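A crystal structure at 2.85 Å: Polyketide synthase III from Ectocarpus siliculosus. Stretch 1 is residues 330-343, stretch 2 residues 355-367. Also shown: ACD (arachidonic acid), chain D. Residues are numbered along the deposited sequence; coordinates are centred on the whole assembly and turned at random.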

ATOM      1  N   VAL A 330      -2.869 -12.159  20.334  1.00 42.51           N
ATOM      2  CA  VAL A 330      -3.642 -10.923  20.326  1.00 43.10           C
ATOM      3  C   VAL A 330      -2.703  -9.731  20.164  1.00 43.05           C
ATOM      4  O   VAL A 330      -1.620  -9.701  20.753  1.00 43.33           O
ATOM      5  CB  VAL A 330      -4.477 -10.756  21.617  1.00 43.67           C
ATOM      6  CG1 VAL A 330      -5.390  -9.541  21.518  1.00 43.68           C
ATOM      7  CG2 VAL A 330      -5.299 -12.006  21.892  1.00 44.08           C
ATOM      8  N   HIS A 331      -3.131  -8.761  19.358  1.00 42.89           N
ATOM      9  CA  HIS A 331      -2.380  -7.532  19.124  1.00 42.82           C
ATOM     10  C   HIS A 331      -2.281  -6.701  20.383  1.00 43.24           C
ATOM     11  O   HIS A 331      -3.300  -6.233  20.902  1.00 43.69           O
ATOM     12  CB  HIS A 331      -3.019  -6.742  17.983  1.00 42.50           C
ATOM     13  CG  HIS A 331      -2.495  -5.333  17.844  1.00 42.56           C
ATOM     14  ND1 HIS A 331      -1.273  -5.060  17.351  1.00 42.28           N
ATOM     15  CD2 HIS A 331      -3.081  -4.106  18.153  1.00 42.92           C
ATOM     16  CE1 HIS A 331      -1.081  -3.728  17.348  1.00 42.26           C
ATOM     17  NE2 HIS A 331      -2.189  -3.145  17.839  1.00 42.80           N
ATOM     18  N   PRO A 332      -1.048  -6.512  20.898  1.00 43.10           N
ATOM     19  CA  PRO A 332      -0.826  -5.737  22.122  1.00 43.70           C
ATOM     20  C   PRO A 332      -0.906  -4.231  21.865  1.00 43.82           C
ATOM     21  O   PRO A 332       0.110  -3.533  21.914  1.00 43.35           O
ATOM     22  CB  PRO A 332       0.585  -6.151  22.545  1.00 43.46           C
ATOM     23  CG  PRO A 332       1.270  -6.513  21.275  1.00 42.73           C
ATOM     24  CD  PRO A 332       0.216  -7.020  20.329  1.00 42.63           C
ATOM     25  N   GLY A 333      -2.116  -3.748  21.595  1.00 44.73           N
ATOM     26  CA  GLY A 333      -2.342  -2.345  21.245  1.00 45.12           C
ATOM     27  C   GLY A 333      -2.512  -1.433  22.442  1.00 45.99           C
ATOM     28  O   GLY A 333      -2.547  -0.210  22.299  1.00 46.12           O
ATOM     29  N   GLY A 334      -2.622  -2.035  23.623  1.00 46.77           N
ATOM     30  CA  GLY A 334      -2.816  -1.293  24.862  1.00 48.22           C
ATOM     31  C   GLY A 334      -3.449  -2.138  25.948  1.00 49.22           C
ATOM     32  O   GLY A 334      -3.912  -3.254  25.693  1.00 49.29           O
ATOM     33  N   ARG A 335      -3.470  -1.596  27.163  1.00 50.25           N
ATOM     34  CA  ARG A 335      -4.026  -2.276  28.327  1.00 51.58           C
ATOM     35  C   ARG A 335      -5.437  -2.783  28.034  1.00 51.77           C
ATOM     36  O   ARG A 335      -5.697  -3.987  28.086  1.00 51.51           O
ATOM     37  CB  ARG A 335      -4.037  -1.330  29.534  1.00 52.97           C
ATOM     38  CG  ARG A 335      -3.934  -2.012  30.890  1.00 54.14           C
ATOM     39  CD  ARG A 335      -3.926  -0.986  32.015  1.00 55.90           C
ATOM     40  NE  ARG A 335      -3.065  -1.383  33.132  1.00 56.85           N
ATOM     41  CZ  ARG A 335      -3.459  -2.102  34.182  1.00 57.54           C
ATOM     42  NH1 ARG A 335      -4.715  -2.521  34.281  1.00 58.18           N
ATOM     43  NH2 ARG A 335      -2.589  -2.407  35.138  1.00 57.50           N
ATOM     44  N   ARG A 336      -6.329  -1.853  27.695  1.00 51.83           N
ATOM     45  CA  ARG A 336      -7.739  -2.157  27.474  1.00 51.96           C
ATOM     46  C   ARG A 336      -7.994  -2.999  26.224  1.00 51.16           C
ATOM     47  O   ARG A 336      -8.968  -3.754  26.171  1.00 51.41           O
ATOM     48  CB  ARG A 336      -8.570  -0.871  27.425  1.00 52.61           C
ATOM     49  CG  ARG A 336      -8.802  -0.218  28.781  1.00 54.10           C
ATOM     50  CD  ARG A 336     -10.120   0.543  28.810  1.00 54.88           C
ATOM     51  NE  ARG A 336     -11.268  -0.362  28.892  1.00 55.95           N
ATOM     52  CZ  ARG A 336     -12.482  -0.094  28.412  1.00 56.56           C
ATOM     53  NH1 ARG A 336     -12.728   1.059  27.799  1.00 56.85           N
ATOM     54  NH2 ARG A 336     -13.455  -0.987  28.541  1.00 57.04           N
ATOM     55  N   ILE A 337      -7.121  -2.868  25.226  1.00 50.18           N
ATOM     56  CA  ILE A 337      -7.271  -3.606  23.966  1.00 49.28           C
ATOM     57  C   ILE A 337      -7.106  -5.120  24.172  1.00 49.11           C
ATOM     58  O   ILE A 337      -7.879  -5.915  23.629  1.00 49.12           O
ATOM     59  CB  ILE A 337      -6.345  -3.045  22.858  1.00 48.42           C
ATOM     60  CG1 ILE A 337      -6.809  -1.634  22.463  1.00 48.45           C
ATOM     61  CG2 ILE A 337      -6.325  -3.959  21.638  1.00 47.72           C
ATOM     62  CD1 ILE A 337      -5.823  -0.836  21.630  1.00 48.07           C
ATOM     63  N   ILE A 338      -6.120  -5.509  24.978  1.00 48.61           N
ATOM     64  CA  ILE A 338      -5.912  -6.919  25.320  1.00 48.15           C
ATOM     65  C   ILE A 338      -7.014  -7.431  26.255  1.00 48.67           C
ATOM     66  O   ILE A 338      -7.532  -8.535  26.064  1.00 48.72           O
ATOM     67  CB  ILE A 338      -4.524  -7.160  25.956  1.00 47.81           C
ATOM     68  CG1 ILE A 338      -3.418  -6.608  25.050  1.00 47.13           C
ATOM     69  CG2 ILE A 338      -4.306  -8.645  26.225  1.00 47.91           C
ATOM     70  CD1 ILE A 338      -2.063  -6.491  25.717  1.00 47.30           C
ATOM     71  N   GLU A 339      -7.369  -6.618  27.250  1.00 48.79           N
ATOM     72  CA  GLU A 339      -8.359  -6.986  28.269  1.00 49.59           C
ATOM     73  C   GLU A 339      -9.732  -7.351  27.699  1.00 49.88           C
ATOM     74  O   GLU A 339     -10.363  -8.308  28.154  1.00 50.22           O
ATOM     75  CB  GLU A 339      -8.513  -5.864  29.298  1.00 49.73           C
ATOM     76  CG  GLU A 339      -7.400  -5.792  30.331  1.00 50.01           C
ATOM     77  CD  GLU A 339      -7.526  -4.588  31.247  1.00 50.58           C
ATOM     78  OE1 GLU A 339      -8.313  -3.668  30.932  1.00 50.64           O
ATOM     79  OE2 GLU A 339      -6.833  -4.559  32.287  1.00 51.15           O
ATOM     80  N   GLU A 340     -10.186  -6.583  26.712  1.00 49.63           N
ATOM     81  CA  GLU A 340     -11.493  -6.808  26.097  1.00 50.26           C
ATOM     82  C   GLU A 340     -11.475  -7.976  25.110  1.00 50.37           C
ATOM     83  O   GLU A 340     -12.510  -8.601  24.855  1.00 50.51           O
ATOM     84  CB  GLU A 340     -12.011  -5.527  25.436  1.00 49.72           C
ATOM     85  CG  GLU A 340     -12.288  -4.388  26.412  1.00 50.70           C
ATOM     86  CD  GLU A 340     -13.551  -4.589  27.241  1.00 51.98           C
ATOM     87  OE1 GLU A 340     -13.602  -5.527  28.067  1.00 52.21           O
ATOM     88  OE2 GLU A 340     -14.496  -3.788  27.076  1.00 52.64           O
ATOM     89  N   ALA A 341     -10.295  -8.265  24.561  1.00 50.17           N
ATOM     90  CA  ALA A 341     -10.081  -9.474  23.776  1.00 50.07           C
ATOM     91  C   ALA A 341     -10.176 -10.698  24.685  1.00 51.09           C
ATOM     92  O   ALA A 341     -10.716 -11.731  24.287  1.00 51.84           O
ATOM     93  CB  ALA A 341      -8.734  -9.426  23.080  1.00 48.99           C
ATOM     94  N   GLN A 342      -9.655 -10.565  25.904  1.00 51.44           N
ATOM     95  CA  GLN A 342      -9.765 -11.602  26.929  1.00 51.93           C
ATOM     96  C   GLN A 342     -11.204 -11.779  27.393  1.00 52.43           C
ATOM     97  O   GLN A 342     -11.656 -12.901  27.611  1.00 52.87           O
ATOM     98  CB  GLN A 342      -8.890 -11.264  28.137  1.00 52.43           C
ATOM     99  CG  GLN A 342      -7.398 -11.395  27.895  1.00 52.42           C
ATOM    100  CD  GLN A 342      -6.573 -10.995  29.103  1.00 53.06           C
ATOM    101  OE1 GLN A 342      -7.076 -10.936  30.227  1.00 53.91           O
ATOM    102  NE2 GLN A 342      -5.294 -10.719  28.877  1.00 52.70           N
ATOM    103  N   ASN A 343     -11.913 -10.662  27.549  1.00 52.31           N
ATOM    104  CA  ASN A 343     -13.295 -10.673  28.015  1.00 52.75           C
ATOM    105  C   ASN A 343     -14.259 -11.268  26.996  1.00 52.79           C
ATOM    106  O   ASN A 343     -15.087 -12.114  27.341  1.00 53.61           O
ATOM    107  CB  ASN A 343     -13.742  -9.262  28.409  1.00 52.73           C
ATOM    108  CG  ASN A 343     -13.137  -8.801  29.722  1.00 53.19           C
ATOM    109  OD1 ASN A 343     -12.836  -9.607  30.603  1.00 53.59           O
ATOM    110  ND2 ASN A 343     -12.964  -7.492  29.860  1.00 53.08           N
ATOM    111  N   SER A 355       1.257 -11.587  24.830  1.00 46.92           N
ATOM    112  CA  SER A 355       0.791 -10.259  24.430  1.00 46.22           C
ATOM    113  C   SER A 355       1.144  -9.181  25.458  1.00 45.95           C
ATOM    114  O   SER A 355       1.475  -8.052  25.087  1.00 45.31           O
ATOM    115  CB  SER A 355      -0.719 -10.274  24.169  1.00 46.61           C
ATOM    116  OG  SER A 355      -1.071 -11.270  23.222  1.00 46.38           O
ATOM    117  N   TRP A 356       1.072  -9.534  26.742  1.00 45.48           N
ATOM    118  CA  TRP A 356       1.474  -8.627  27.817  1.00 44.93           C
ATOM    119  C   TRP A 356       2.958  -8.405  27.813  1.00 44.31           C
ATOM    120  O   TRP A 356       3.428  -7.292  28.055  1.00 43.96           O
ATOM    121  CB  TRP A 356       1.037  -9.162  29.174  1.00 45.45           C
ATOM    122  CG  TRP A 356      -0.454  -9.119  29.400  1.00 45.69           C
ATOM    123  CD1 TRP A 356      -1.328 -10.200  29.508  1.00 45.97           C
ATOM    124  CD2 TRP A 356      -1.301  -7.929  29.558  1.00 45.75           C
ATOM    125  NE1 TRP A 356      -2.613  -9.772  29.714  1.00 46.25           N
ATOM    126  CE2 TRP A 356      -2.671  -8.424  29.753  1.00 46.23           C
ATOM    127  CE3 TRP A 356      -1.073  -6.557  29.556  1.00 45.53           C
ATOM    128  CZ2 TRP A 356      -3.745  -7.564  29.936  1.00 46.42           C
ATOM    129  CZ3 TRP A 356      -2.165  -5.700  29.741  1.00 45.74           C
ATOM    130  CH2 TRP A 356      -3.467  -6.193  29.927  1.00 46.14           C
ATOM    131  N   ALA A 357       3.704  -9.472  27.529  1.00 43.85           N
ATOM    132  CA  ALA A 357       5.165  -9.439  27.511  1.00 43.28           C
ATOM    133  C   ALA A 357       5.716  -8.499  26.434  1.00 42.43           C
ATOM    134  O   ALA A 357       6.650  -7.734  26.691  1.00 42.98           O
ATOM    135  CB  ALA A 357       5.725 -10.844  27.337  1.00 43.19           C
ATOM    136  N   VAL A 358       5.135  -8.561  25.237  1.00 40.97           N
ATOM    137  CA  VAL A 358       5.533  -7.686  24.140  1.00 39.69           C
ATOM    138  C   VAL A 358       5.210  -6.241  24.501  1.00 39.51           C
ATOM    139  O   VAL A 358       6.076  -5.371  24.422  1.00 39.31           O
ATOM    140  CB  VAL A 358       4.864  -8.100  22.810  1.00 39.18           C
ATOM    141  CG1 VAL A 358       4.959  -6.994  21.767  1.00 38.79           C
ATOM    142  CG2 VAL A 358       5.501  -9.377  22.283  1.00 38.86           C
ATOM    143  N   LEU A 359       3.968  -6.012  24.926  1.00 39.67           N
ATOM    144  CA  LEU A 359       3.485  -4.693  25.343  1.00 39.50           C
ATOM    145  C   LEU A 359       4.366  -4.067  26.426  1.00 39.78           C
ATOM    146  O   LEU A 359       4.728  -2.896  26.334  1.00 39.62           O
ATOM    147  CB  LEU A 359       2.032  -4.805  25.827  1.00 39.85           C
ATOM    148  CG  LEU A 359       1.089  -3.598  25.938  1.00 39.75           C
ATOM    149  CD1 LEU A 359       1.104  -2.992  27.333  1.00 40.64           C
ATOM    150  CD2 LEU A 359       1.343  -2.547  24.862  1.00 39.30           C
ATOM    151  N   GLY A 360       4.714  -4.860  27.437  1.00 40.31           N
ATOM    152  CA  GLY A 360       5.540  -4.393  28.550  1.00 40.68           C
ATOM    153  C   GLY A 360       6.958  -4.011  28.160  1.00 40.52           C
ATOM    154  O   GLY A 360       7.529  -3.063  28.714  1.00 40.76           O
ATOM    155  N   GLU A 361       7.519  -4.744  27.203  1.00 39.88           N
ATOM    156  CA  GLU A 361       8.908  -4.556  26.791  1.00 39.66           C
ATOM    157  C   GLU A 361       9.062  -3.565  25.637  1.00 39.13           C
ATOM    158  O   GLU A 361      10.041  -2.813  25.590  1.00 39.14           O
ATOM    159  CB  GLU A 361       9.547  -5.913  26.446  1.00 39.72           C
ATOM    160  CG  GLU A 361      10.931  -5.869  25.797  1.00 39.34           C
ATOM    161  CD  GLU A 361      11.994  -5.174  26.638  1.00 39.92           C
ATOM    162  OE1 GLU A 361      11.829  -5.055  27.873  1.00 40.47           O
ATOM    163  OE2 GLU A 361      13.013  -4.748  26.053  1.00 39.66           O
ATOM    164  N   TYR A 362       8.089  -3.555  24.727  1.00 38.70           N
ATOM    165  CA  TYR A 362       8.201  -2.800  23.475  1.00 37.91           C
ATOM    166  C   TYR A 362       7.140  -1.717  23.275  1.00 37.60           C
ATOM    167  O   TYR A 362       7.326  -0.814  22.458  1.00 37.45           O
ATOM    168  CB  TYR A 362       8.156  -3.754  22.276  1.00 37.47           C
ATOM    169  CG  TYR A 362       9.147  -4.898  22.317  1.00 37.71           C
ATOM    170  CD1 TYR A 362      10.511  -4.680  22.115  1.00 37.70           C
ATOM    171  CD2 TYR A 362       8.716  -6.206  22.534  1.00 37.88           C
ATOM    172  CE1 TYR A 362      11.418  -5.729  22.148  1.00 37.98           C
ATOM    173  CE2 TYR A 362       9.614  -7.262  22.565  1.00 38.12           C
ATOM    174  CZ  TYR A 362      10.962  -7.019  22.371  1.00 38.22           C
ATOM    175  OH  TYR A 362      11.856  -8.070  22.400  1.00 38.54           O
ATOM    176  N   GLY A 363       6.027  -1.817  24.001  1.00 37.65           N
ATOM    177  CA  GLY A 363       4.860  -0.967  23.751  1.00 37.34           C
ATOM    178  C   GLY A 363       4.114  -1.402  22.500  1.00 36.79           C
ATOM    179  O   GLY A 363       4.276  -2.531  22.032  1.00 36.34           O
ATOM    180  N   ASN A 364       3.293  -0.506  21.960  1.00 36.98           N
ATOM    181  CA  ASN A 364       2.578  -0.771  20.712  1.00 36.95           C
ATOM    182  C   ASN A 364       3.328  -0.220  19.495  1.00 36.53           C
ATOM    183  O   ASN A 364       3.342   0.991  19.242  1.00 36.24           O
ATOM    184  CB  ASN A 364       1.145  -0.225  20.776  1.00 37.57           C
ATOM    185  CG  ASN A 364       0.304  -0.619  19.569  1.00 37.99           C
ATOM    186  OD1 ASN A 364       0.687  -1.479  18.769  1.00 38.13           O
ATOM    187  ND2 ASN A 364      -0.857   0.015  19.435  1.00 38.21           N
ATOM    188  N   MET A 365       3.948  -1.125  18.745  1.00 36.16           N
ATOM    189  CA  MET A 365       4.753  -0.759  17.582  1.00 35.92           C
ATOM    190  C   MET A 365       3.931  -0.735  16.299  1.00 35.63           C
ATOM    191  O   MET A 365       4.490  -0.622  15.206  1.00 35.34           O
ATOM    192  CB  MET A 365       5.904  -1.746  17.404  1.00 36.01           C
ATOM    193  CG  MET A 365       6.825  -1.892  18.597  1.00 36.18           C
ATOM    194  SD  MET A 365       7.520  -3.551  18.591  1.00 36.38           S
ATOM    195  CE  MET A 365       9.173  -3.188  19.156  1.00 36.70           C
ATOM    196  N   LEU A 366       2.609  -0.834  16.435  1.00 35.56           N
ATOM    197  CA  LEU A 366       1.698  -0.915  15.290  1.00 35.23           C
ATOM    198  C   LEU A 366       1.802  -2.276  14.579  1.00 34.97           C
ATOM    199  O   LEU A 366       1.557  -3.318  15.198  1.00 35.26           O
ATOM    200  CB  LEU A 366       1.910   0.249  14.304  1.00 34.85           C
ATOM    201  CG  LEU A 366       1.596   1.693  14.705  1.00 34.99           C
ATOM    202  CD1 LEU A 366       2.648   2.293  15.623  1.00 35.16           C
ATOM    203  CD2 LEU A 366       1.466   2.544  13.452  1.00 34.75           C
ATOM    204  N   SER A 367       2.178  -2.257  13.299  1.00 34.22           N
ATOM    205  CA  SER A 367       2.164  -3.452  12.443  1.00 33.78           C
ATOM    206  C   SER A 367       2.981  -4.648  12.954  1.00 33.38           C
ATOM    207  O   SER A 367       2.450  -5.758  13.029  1.00 33.28           O
ATOM    208  CB  SER A 367       2.596  -3.104  11.014  1.00 34.00           C
ATOM    209  OG  SER A 367       2.008  -1.893  10.579  1.00 34.67           O
TER
HETATM  210  C1  ACD D1416      -3.957   2.223  16.075  0.50 23.54           C
HETATM  211  C2  ACD D1416      -3.622   2.575  14.641  0.50 23.41           C
HETATM  212  C3  ACD D1416      -2.198   3.117  14.562  0.50 23.15           C
HETATM  213  C4  ACD D1416      -2.080   4.199  13.496  0.50 22.89           C
HETATM  214  C5  ACD D1416      -0.823   5.006  13.713  0.50 22.63           C
HETATM  215  C6  ACD D1416      -0.526   6.025  12.912  0.50 22.29           C
HETATM  216  C7  ACD D1416       0.745   6.807  13.143  0.50 22.03           C
HETATM  217  C8  ACD D1416       0.554   7.889  14.177  0.50 21.82           C
HETATM  218  C9  ACD D1416       1.605   8.301  14.884  0.50 21.65           C
HETATM  219  C10 ACD D1416       1.452   9.388  15.922  0.50 21.55           C
HETATM  220  C11 ACD D1416       1.796   8.854  17.290  0.50 21.41           C
HETATM  221  C12 ACD D1416       2.638   9.521  18.075  0.50 21.36           C
HETATM  222  C13 ACD D1416       2.967   8.977  19.445  0.50 21.44           C
HETATM  223  C14 ACD D1416       4.461   8.964  19.672  0.50 21.57           C
HETATM  224  C15 ACD D1416       4.954   8.352  20.746  0.50 21.69           C
HETATM  225  C16 ACD D1416       6.441   8.324  21.004  0.50 21.75           C
HETATM  226  C17 ACD D1416       6.819   9.516  21.875  0.50 21.97           C
HETATM  227  C18 ACD D1416       7.161   9.111  23.304  0.50 22.05           C
HETATM  228  C19 ACD D1416       6.590  10.128  24.283  0.50 22.22           C
HETATM  229  C20 ACD D1416       7.125   9.905  25.680  0.50 22.33           C
HETATM  230  O1  ACD D1416      -4.492   1.118  16.317  0.50 23.54           O
HETATM  231  O   HOH W   1      -3.733  -0.825  18.319  1.00 18.67           O

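Helices 335-343 and 355-362 run antiparallel, their axes at 177° and 11.1 Å apart at closest approach, and the loop before the first helix lies against the second helix and the turn that follows it. Together the two stretches bury 620 Å².

The contact begins at Val330, whose carbonyl O accepts a hydrogen bond from Ser355 OG (3.0 Å), tying extended backbone to the helix. His331 directs its CA-to-CB bond away, yet its imidazole swings back, bringing CE1 to 3.2 Å from Asn364 OD1 and 3.4 Å from Leu366 O, the latter near the ring plane. A water hydrogen-bonds to His331 NE2 (2.8 Å), accepts from Asn364 ND2 (3.2 Å) and donates to O1 of the arachidonic acid (2.9 Å), so both side chains reach the ligand through one solvent molecule. Asn364 OD1 in turn accepts from Leu366 N (3.1 Å), a bond within the turn after the helix.

Pro332 points toward the second helix and packs against its apolar side: CG lies 3.8 Å from Val358 CG1, and CB 3.8 Å from Leu359 CB. Gly333 then passes close to Asn364, with CA 3.3 Å from ND2. At Gly334, the N-cap, phi/psi of 157/170 would jam a CB against the preceding carbonyl, so the backbone here calls for glycine.

Along the helix, Trp356 fits as a knob among Arg335, Ile338, Glu339 and Gln342. Ile338 CD1 sits over the face of the six-membered ring of Trp356, 4.1 Å from the centroid, in a CH-pi contact, and also approaches Leu359 CG (4.3 Å). The aliphatic CG of Glu339 meets the ring edge at Trp356 CH2 (4.0 Å), while its carboxylate OE2 forms a salt bridge with Arg335 NH1 (3.6 Å) within the same helix. Gln342 completes the set, its side-chain amide beside the indole edge.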